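Local coordinates for protein ORC2 (Aeropyrum pernix, PDB 1W5T) that takes part in regulating DNA replication, binds DNA and binds ATP through an N-terminal AAA+ ATPase domain that is followed by a C-terminal winged-helix domain, at residues 39-44 and 48-53; 132-137 and 172-177; 111-116 and 136-141. All blocks are in the same frame, centred on the assembly; numbering follows the deposited sequence.

In the fold
All three contacts lie on the AAA+ ATPase domain, away from the bound nucleotide. Contact 2 and contact 3 are neighbours, with centres about 10 Å apart. They share E136 and N137, where helix 122-136 turns into strand 139-145. Contact 1 has its centre about 16 Å from that of contact 2 and about 18 Å from that of contact 3. Contacts 1 and 3 both reach the five-stranded parallel sheet and touch there: L48 CD1 lies 3.5 Å from L140 O. Contacts 1 and 2 do not touch; their nearest atoms are about 6 Å apart. Strand 139-145 probably carries the Walker B motif at its far end, as in other AAA+ ATPases.

Contact 1. Residues 39-44 and 48-53; sequences LNRLLS and LSDVNM
R41 and D50 form a salt bridge across the connection from helix 28-43 to strand 51-56. A short connection leads from the helix to the strand, and the strand is an inner one of the parallel AAA+ sheet. Along the helix, L39 faces the opposite way and packs on V76 and A79 of helix 65-82. L43 N donates to the L39 carbonyl.

R41 carries the grip. Its CG is anti to the backbone N (chi1 -179°), and the chain then bends at chi2 and chi3. The bends bring the guanidinium side-on to the carboxylate of D50. R41 NE donates to D50 OD1 at 3.0 Å, and R41 NH1 donates to D50 OD2, also at 3.0 Å. Each oxygen is thus met by a different nitrogen. The two planes are 53° apart, so this is not the flat, coplanar form of the pair. D50 OD2 receives its bond on the syn lone pair, while D50 OD1 is met on the syn side but out of the carboxylate plane. The aliphatic part of R41 also runs beside the acid: R41 CB is 3.5 Å from D50 OD1. The guanidinium lies at the surface, so solvent probably weakens the charge attraction.

L42 packs on L85 and on A80 of helix 65-82. On the second segment, the backbone of D50 is bonded to F182 and that of V51 to G207. The acid therefore sits where the chain joins the sheet between strands 180-186 and 206-212. Beside it, S49 OG rests 3.6 Å from R41 CD.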
loop_
_atom_site.group_PDB
_atom_site.type_symbol
_atom_site.label_atom_id
_atom_site.label_comp_id
_atom_site.label_asym_id
_atom_site.label_seq_id
_atom_site.Cartn_x
_atom_site.Cartn_y
_atom_site.Cartn_z
ATOM N N LEU A 39 12.890 4.249 -18.642
ATOM C CA LEU A 39 14.121 4.656 -19.331
ATOM C C LEU A 39 14.336 4.031 -20.718
ATOM O O LEU A 39 14.728 4.735 -21.646
ATOM C CB LEU A 39 15.333 4.322 -18.470
ATOM C CG LEU A 39 16.010 5.321 -17.508
ATOM C CD1 LEU A 39 15.400 6.715 -17.486
ATOM C CD2 LEU A 39 16.125 4.734 -16.133
ATOM N N ASN A 40 14.089 2.732 -20.863
ATOM C CA ASN A 40 14.160 2.056 -22.162
ATOM C C ASN A 40 13.409 2.786 -23.283
ATOM O O ASN A 40 13.930 2.926 -24.384
ATOM C CB ASN A 40 13.564 0.626 -22.078
ATOM C CG ASN A 40 14.462 -0.345 -21.380
ATOM O OD1 ASN A 40 14.029 -1.450 -21.057
ATOM N ND2 ASN A 40 15.719 0.034 -21.150
ATOM N N ARG A 41 12.154 3.157 -23.006
ATOM C CA ARG A 41 11.336 3.953 -23.927
ATOM C C ARG A 41 11.976 5.342 -24.114
ATOM O O ARG A 41 12.089 5.833 -25.219
ATOM C CB ARG A 41 9.910 4.052 -23.386
ATOM C CG ARG A 41 8.931 4.823 -24.241
ATOM C CD ARG A 41 7.895 3.993 -25.035
ATOM N NE ARG A 41 7.528 2.718 -24.466
ATOM C CZ ARG A 41 6.929 1.707 -25.072
ATOM N NH1 ARG A 41 6.654 0.647 -24.330
ATOM N NH2 ARG A 41 6.619 1.713 -26.377
ATOM N N LEU A 42 12.442 5.949 -23.026
ATOM C CA LEU A 42 12.885 7.328 -23.079
ATOM C C LEU A 42 14.267 7.490 -23.701
ATOM O O LEU A 42 14.488 8.402 -24.455
ATOM C CB LEU A 42 12.842 7.909 -21.675
ATOM C CG LEU A 42 12.679 9.378 -21.314
ATOM C CD1 LEU A 42 13.873 9.751 -20.445
ATOM C CD2 LEU A 42 12.468 10.311 -22.499
ATOM N N LEU A 43 15.196 6.623 -23.334
ATOM C CA LEU A 43 16.572 6.715 -23.806
ATOM C C LEU A 43 16.729 6.201 -25.257
ATOM O O LEU A 43 17.770 6.381 -25.862
ATOM C CB LEU A 43 17.492 5.949 -22.876
ATOM C CG LEU A 43 18.259 6.730 -21.823
ATOM C CD1 LEU A 43 17.591 8.056 -21.376
ATOM C CD2 LEU A 43 18.500 5.833 -20.644
ATOM N N SER A 44 15.675 5.587 -25.797
ATOM C CA SER A 44 15.637 5.184 -27.197
ATOM C C SER A 44 14.830 6.144 -28.094
ATOM O O SER A 44 14.447 5.761 -29.204
ATOM C CB SER A 44 15.045 3.794 -27.304
ATOM O OG SER A 44 13.642 3.862 -27.456
ATOM N N LEU A 48 8.079 9.232 -23.263
ATOM C CA LEU A 48 7.530 8.686 -22.008
ATOM C C LEU A 48 6.066 8.435 -22.241
ATOM O O LEU A 48 5.335 9.353 -22.638
ATOM C CB LEU A 48 7.639 9.726 -20.886
ATOM C CG LEU A 48 8.405 9.477 -19.573
ATOM C CD1 LEU A 48 8.138 10.583 -18.588
ATOM C CD2 LEU A 48 8.065 8.119 -18.931
ATOM N N SER A 49 5.624 7.203 -22.013
ATOM C CA SER A 49 4.219 6.846 -22.218
ATOM C C SER A 49 3.753 5.603 -21.457
ATOM O O SER A 49 2.533 5.331 -21.400
ATOM C CB SER A 49 3.916 6.653 -23.683
ATOM O OG SER A 49 4.796 5.700 -24.209
ATOM N N ASP A 50 4.693 4.861 -20.866
ATOM C CA ASP A 50 4.332 3.634 -20.160
ATOM C C ASP A 50 3.466 3.845 -18.921
ATOM O O ASP A 50 3.571 4.855 -18.227
ATOM C CB ASP A 50 5.578 2.847 -19.785
ATOM C CG ASP A 50 6.243 2.245 -20.994
ATOM O OD1 ASP A 50 7.276 2.791 -21.472
ATOM O OD2 ASP A 50 5.778 1.241 -21.551
ATOM N N VAL A 51 2.595 2.879 -18.662
ATOM C CA VAL A 51 1.775 2.888 -17.465
ATOM C C VAL A 51 2.117 1.616 -16.727
ATOM O O VAL A 51 1.937 0.524 -17.260
ATOM C CB VAL A 51 0.253 2.932 -17.818
ATOM C CG1 VAL A 51 -0.621 2.714 -16.582
ATOM C CG2 VAL A 51 -0.114 4.236 -18.532
ATOM N N ASN A 52 2.629 1.752 -15.507
ATOM C CA ASN A 52 2.917 0.580 -14.666
ATOM C C ASN A 52 2.225 0.658 -13.297
ATOM O O ASN A 52 1.771 1.698 -12.885
ATOM C CB ASN A 52 4.427 0.390 -14.508
ATOM C CG ASN A 52 5.155 0.224 -15.849
ATOM O OD1 ASN A 52 4.780 -0.598 -16.671
ATOM N ND2 ASN A 52 6.223 0.994 -16.044
ATOM N N MET A 53 2.135 -0.444 -12.590
ATOM C CA MET A 53 1.476 -0.420 -11.319
ATOM C C MET A 53 2.276 -1.149 -10.257
ATOM O O MET A 53 2.903 -2.175 -10.536
ATOM C CB MET A 53 0.076 -1.026 -11.427
ATOM C CG MET A 53 -0.665 -1.110 -10.085
ATOM S SD MET A 53 -2.340 -1.784 -10.149
ATOM C CE MET A 53 -3.223 -0.369 -10.695
#

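Contact 2. Residues 132-137 and 172-177; sequences NLYVEN and PSRDGV
Y134 holds its CG anti to the backbone N (chi1 159°), which swings the ring off helix 122-136 toward R174 and D175. D175 has its CG between its own backbone N and carbonyl carbon (chi1 64°), and this brings the carboxylate back to the ring. R174 CB sits over one face of the tyrosine, 3.9 Å from the ring centroid and only 12° off the normal. This is a CH-pi contact. The rest of the arginine chain leads away, with a long, weak ion pair from its guanidinium to D131.

D175 meets the ring at its edge. D175 OD2 lies in the ring plane, 3.5 Å from Y134 CD1, with the carboxylate steeply turned against the ring. The same oxygen is engaged in a salt bridge with R179. D175 OD1 accepts from V177 N at 3.2 Å, closing an Asx turn that sets the shape of the loop. With an alanine at Y134, R174 CB would probably lose its ring face and the D175 carboxylate its edge neighbour, leaving a gap between helix and loop.

N137 has positive phi and ends the helix in a Schellman motif. Its side chain also reaches R179. The contact thus joins the C-terminal end of helix 122-136 to the loop between helix 167-170 and strand 180-186. L133 packs on L140, and V177 on Y139, both of strand 139-145.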
loop_
_atom_site.group_PDB
_atom_site.type_symbol
_atom_site.label_atom_id
_atom_site.label_comp_id
_atom_site.label_asym_id
_atom_site.label_seq_id
_atom_site.Cartn_x
_atom_site.Cartn_y
_atom_site.Cartn_z
ATOM N N ASN A 132 2.592 22.597 -22.713
ATOM C CA ASN A 132 3.732 23.118 -21.893
ATOM C C ASN A 132 4.924 22.151 -21.855
ATOM O O ASN A 132 6.061 22.574 -21.864
ATOM C CB ASN A 132 3.312 23.426 -20.441
ATOM C CG ASN A 132 2.524 24.726 -20.309
ATOM O OD1 ASN A 132 3.067 25.769 -19.933
ATOM N ND2 ASN A 132 1.220 24.659 -20.603
ATOM N N LEU A 133 4.657 20.852 -21.808
ATOM C CA LEU A 133 5.735 19.857 -21.820
ATOM C C LEU A 133 6.456 19.888 -23.173
ATOM O O LEU A 133 7.689 19.737 -23.250
ATOM C CB LEU A 133 5.217 18.454 -21.476
ATOM C CG LEU A 133 4.797 18.222 -19.998
ATOM C CD1 LEU A 133 3.900 16.974 -19.896
ATOM C CD2 LEU A 133 6.013 18.110 -18.950
ATOM N N TYR A 134 5.698 20.132 -24.233
ATOM C CA TYR A 134 6.292 20.306 -25.544
ATOM C C TYR A 134 7.084 21.648 -25.640
ATOM O O TYR A 134 8.231 21.671 -26.117
ATOM C CB TYR A 134 5.199 20.170 -26.639
ATOM C CG TYR A 134 5.598 20.810 -27.938
ATOM C CD1 TYR A 134 6.477 20.187 -28.791
ATOM C CD2 TYR A 134 5.157 22.081 -28.265
ATOM C CE1 TYR A 134 6.886 20.813 -29.982
ATOM C CE2 TYR A 134 5.552 22.701 -29.450
ATOM C CZ TYR A 134 6.399 22.063 -30.286
ATOM O OH TYR A 134 6.810 22.692 -31.426
ATOM N N VAL A 135 6.482 22.758 -25.190
ATOM C CA VAL A 135 7.193 24.042 -25.229
ATOM C C VAL A 135 8.554 23.923 -24.539
ATOM O O VAL A 135 9.593 24.277 -25.104
ATOM C CB VAL A 135 6.339 25.212 -24.718
ATOM C CG1 VAL A 135 7.182 26.470 -24.505
ATOM C CG2 VAL A 135 5.194 25.455 -25.714
ATOM N N GLU A 136 8.531 23.295 -23.383
ATOM C CA GLU A 136 9.658 23.256 -22.477
ATOM C C GLU A 136 10.684 22.210 -22.809
ATOM O O GLU A 136 11.844 22.320 -22.393
ATOM C CB GLU A 136 9.130 22.963 -21.070
ATOM C CG GLU A 136 8.288 24.081 -20.519
ATOM C CD GLU A 136 9.139 25.099 -19.812
ATOM O OE1 GLU A 136 8.557 26.067 -19.279
ATOM O OE2 GLU A 136 10.391 24.899 -19.788
ATOM N N ASN A 137 10.257 21.210 -23.562
ATOM C CA ASN A 137 11.064 20.038 -23.841
ATOM C C ASN A 137 11.292 19.240 -22.566
ATOM O O ASN A 137 12.405 18.844 -22.270
ATOM C CB ASN A 137 12.387 20.398 -24.539
ATOM C CG ASN A 137 13.079 19.189 -25.141
ATOM O OD1 ASN A 137 12.545 18.056 -25.120
ATOM N ND2 ASN A 137 14.281 19.410 -25.659
ATOM N N PRO A 172 -2.663 14.156 -28.952
ATOM C CA PRO A 172 -1.330 14.096 -29.586
ATOM C C PRO A 172 -0.589 15.394 -29.369
ATOM O O PRO A 172 -1.229 16.431 -29.294
ATOM C CB PRO A 172 -1.645 13.894 -31.077
ATOM C CG PRO A 172 -3.084 13.408 -31.091
ATOM C CD PRO A 172 -3.744 14.181 -29.960
ATOM N N SER A 173 0.721 15.317 -29.213
ATOM C CA SER A 173 1.562 16.488 -29.117
ATOM C C SER A 173 1.800 17.112 -30.510
ATOM O O SER A 173 1.565 16.469 -31.528
ATOM C CB SER A 173 2.883 16.060 -28.538
ATOM O OG SER A 173 3.250 14.813 -29.122
ATOM N N ARG A 174 2.268 18.362 -30.530
ATOM C CA ARG A 174 2.554 19.101 -31.763
ATOM C C ARG A 174 3.594 18.411 -32.603
ATOM O O ARG A 174 3.453 18.340 -33.809
ATOM C CB ARG A 174 3.006 20.515 -31.433
ATOM C CG ARG A 174 1.977 21.545 -31.805
ATOM C CD ARG A 174 1.414 22.394 -30.683
ATOM N NE ARG A 174 0.621 23.344 -31.403
ATOM C CZ ARG A 174 -0.626 23.721 -31.228
ATOM N NH1 ARG A 174 -1.384 23.334 -30.205
ATOM N NH2 ARG A 174 -1.099 24.557 -32.136
ATOM N N ASP A 175 4.635 17.882 -31.953
ATOM C CA ASP A 175 5.716 17.168 -32.631
ATOM C C ASP A 175 5.645 15.633 -32.546
ATOM O O ASP A 175 6.583 14.976 -32.929
ATOM C CB ASP A 175 7.052 17.651 -32.059
ATOM C CG ASP A 175 7.218 17.304 -30.578
ATOM O OD1 ASP A 175 6.245 16.820 -29.973
ATOM O OD2 ASP A 175 8.277 17.454 -29.949
ATOM N N GLY A 176 4.564 15.074 -31.999
ATOM C CA GLY A 176 4.413 13.626 -31.862
ATOM C C GLY A 176 5.309 12.910 -30.847
ATOM O O GLY A 176 5.467 11.670 -30.905
ATOM N N VAL A 177 5.927 13.682 -29.947
ATOM C CA VAL A 177 6.713 13.120 -28.854
ATOM C C VAL A 177 5.782 12.925 -27.622
ATOM O O VAL A 177 5.232 13.896 -27.086
ATOM C CB VAL A 177 7.968 14.014 -28.518
ATOM C CG1 VAL A 177 8.819 13.410 -27.436
ATOM C CG2 VAL A 177 8.874 14.206 -29.746
#

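Contact 3. Residues 111-116 and 136-141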
loop_
_atom_site.group_PDB
_atom_site.type_symbol
_atom_site.label_atom_id
_atom_site.label_comp_id
_atom_site.label_asym_id
_atom_site.label_seq_id
_atom_site.Cartn_x
_atom_site.Cartn_y
_atom_site.Cartn_z
ATOM N N THR A 111 4.130 20.832 -11.367
ATOM C CA THR A 111 5.054 21.092 -12.463
ATOM C C THR A 111 5.577 22.504 -12.288
ATOM O O THR A 111 6.640 22.844 -12.792
ATOM C CB THR A 111 4.346 21.020 -13.844
ATOM O OG1 THR A 111 3.311 22.029 -13.922
ATOM C CG2 THR A 111 3.629 19.677 -14.052
ATOM N N GLY A 112 4.780 23.341 -11.629
ATOM C CA GLY A 112 5.048 24.772 -11.550
ATOM C C GLY A 112 4.692 25.576 -12.782
ATOM O O GLY A 112 4.890 26.792 -12.789
ATOM N N TYR A 113 4.197 24.919 -13.828
ATOM C CA TYR A 113 3.838 25.607 -15.080
ATOM C C TYR A 113 2.664 26.568 -14.887
ATOM O O TYR A 113 1.716 26.287 -14.125
ATOM C CB TYR A 113 3.470 24.598 -16.181
ATOM C CG TYR A 113 4.580 23.695 -16.694
ATOM C CD1 TYR A 113 4.273 22.390 -17.081
ATOM C CD2 TYR A 113 5.910 24.130 -16.799
ATOM C CE1 TYR A 113 5.228 21.524 -17.558
ATOM C CE2 TYR A 113 6.926 23.265 -17.296
ATOM C CZ TYR A 113 6.564 21.943 -17.693
ATOM O OH TYR A 113 7.455 20.983 -18.206
ATOM N N PRO A 114 2.689 27.714 -15.548
ATOM C CA PRO A 114 1.605 28.678 -15.327
ATOM C C PRO A 114 0.475 28.324 -16.266
ATOM O O PRO A 114 0.408 28.708 -17.418
ATOM C CB PRO A 114 2.269 30.017 -15.631
ATOM C CG PRO A 114 3.379 29.691 -16.610
ATOM C CD PRO A 114 3.666 28.211 -16.540
ATOM N N ILE A 115 -0.391 27.471 -15.768
ATOM C CA ILE A 115 -1.497 26.974 -16.545
ATOM C C ILE A 115 -2.700 27.333 -15.711
ATOM O O ILE A 115 -2.730 27.012 -14.554
ATOM C CB ILE A 115 -1.389 25.465 -16.727
ATOM C CG1 ILE A 115 -0.423 25.142 -17.860
ATOM C CG2 ILE A 115 -2.787 24.839 -16.995
ATOM C CD1 ILE A 115 0.130 23.734 -17.786
ATOM N N GLN A 116 -3.676 28.014 -16.312
ATOM C CA GLN A 116 -4.858 28.426 -15.588
ATOM C C GLN A 116 -5.814 27.286 -15.626
ATOM O O GLN A 116 -6.192 26.777 -16.674
ATOM C CB GLN A 116 -5.484 29.694 -16.154
ATOM C CG GLN A 116 -6.727 30.165 -15.364
ATOM C CD GLN A 116 -6.489 30.463 -13.862
ATOM O OE1 GLN A 116 -6.117 31.584 -13.496
ATOM N NE2 GLN A 116 -6.695 29.460 -13.008
ATOM N N GLU A 136 8.531 23.295 -23.383
ATOM C CA GLU A 136 9.658 23.256 -22.477
ATOM C C GLU A 136 10.684 22.210 -22.809
ATOM O O GLU A 136 11.844 22.320 -22.393
ATOM C CB GLU A 136 9.130 22.963 -21.070
ATOM C CG GLU A 136 8.288 24.081 -20.519
ATOM C CD GLU A 136 9.139 25.099 -19.812
ATOM O OE1 GLU A 136 8.557 26.067 -19.279
ATOM O OE2 GLU A 136 10.391 24.899 -19.788
ATOM N N ASN A 137 10.257 21.210 -23.562
ATOM C CA ASN A 137 11.064 20.038 -23.841
ATOM C C ASN A 137 11.292 19.240 -22.566
ATOM O O ASN A 137 12.405 18.844 -22.270
ATOM C CB ASN A 137 12.387 20.398 -24.539
ATOM C CG ASN A 137 13.079 19.189 -25.141
ATOM O OD1 ASN A 137 12.545 18.056 -25.120
ATOM N ND2 ASN A 137 14.281 19.410 -25.659
ATOM N N HIS A 138 10.213 19.036 -21.814
ATOM C CA HIS A 138 10.244 18.286 -20.592
ATOM C C HIS A 138 9.410 16.977 -20.722
ATOM O O HIS A 138 8.479 16.853 -21.544
ATOM C CB HIS A 138 9.643 19.146 -19.469
ATOM C CG HIS A 138 10.493 20.275 -19.006
ATOM N ND1 HIS A 138 10.037 21.219 -18.103
ATOM C CD2 HIS A 138 11.761 20.638 -19.317
ATOM C CE1 HIS A 138 10.997 22.096 -17.856
ATOM N NE2 HIS A 138 12.062 21.763 -18.576
ATOM N N TYR A 139 9.705 16.011 -19.870
ATOM C CA TYR A 139 8.863 14.824 -19.718
ATOM C C TYR A 139 8.250 14.803 -18.288
ATOM O O TYR A 139 8.796 15.410 -17.363
ATOM C CB TYR A 139 9.723 13.609 -19.958
ATOM C CG TYR A 139 10.379 13.656 -21.313
ATOM C CD1 TYR A 139 11.603 14.354 -21.531
ATOM C CD2 TYR A 139 9.777 13.038 -22.387
ATOM C CE1 TYR A 139 12.180 14.402 -22.818
ATOM C CE2 TYR A 139 10.339 13.068 -23.651
ATOM C CZ TYR A 139 11.523 13.726 -23.868
ATOM O OH TYR A 139 12.023 13.690 -25.160
ATOM N N LEU A 140 7.109 14.150 -18.118
ATOM C CA LEU A 140 6.422 14.156 -16.831
ATOM C C LEU A 140 6.062 12.734 -16.456
ATOM O O LEU A 140 5.349 12.053 -17.169
ATOM C CB LEU A 140 5.169 15.034 -16.894
ATOM C CG LEU A 140 4.197 15.142 -15.699
ATOM C CD1 LEU A 140 4.756 15.992 -14.519
ATOM C CD2 LEU A 140 2.841 15.653 -16.145
ATOM N N LEU A 141 6.577 12.284 -15.336
ATOM C CA LEU A 141 6.222 10.986 -14.814
ATOM C C LEU A 141 5.324 11.209 -13.573
ATOM O O LEU A 141 5.718 11.850 -12.586
ATOM C CB LEU A 141 7.478 10.182 -14.550
ATOM C CG LEU A 141 7.459 8.749 -14.043
ATOM C CD1 LEU A 141 6.269 7.972 -14.578
ATOM C CD2 LEU A 141 8.732 8.089 -14.434
#
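The Y113 ring has H138 ND1 at its edge, in the ring plane, and the carbonyl oxygen of T111 above one face, offset toward the rim. The H138 ring has E136 CB over the centre of one face, 3.5 Å above the plane. The two rings meet rim to rim, with planes 20° apart and neither over the other. They are joined by a short hydrogen bond, Y113 OH to H138 ND1 at 2.6 Å, in which either atom could be the donor. This bond gives the buried tyrosine hydroxyl a polar partner. Y113 OH also lies close to H138 CB, at 3.1 Å, so the packing round it is tight.

Beyond CB, the E136 chain slides past the tyrosine in the opposite direction. E136 CG is 3.6 Å from Y113 CE2. The glutamate chain bends at chi2 (-88°), which lays its carboxylate nearly parallel to the tyrosine ring, 20° off. A smaller apolar touch completes the contact: T111 CG2 meets L140 CD1 at 3.9 Å.

T111 also shapes the loop. Its OG1 accepts from Y113 N at 3.0 Å, an ST turn, and itself bonds to V108 O. The T111 carbonyl bonds to K88 NZ of strand 87-93.

The contact therefore pins the loop between helices 100-111 and 122-136 to the start of strand 139-145. Strands 87-93 and 139-145 are parallel neighbours, and these helices form the link between them. This is a beta-alpha-beta crossover, enlarged to two helices, in the P-loop ATPase core.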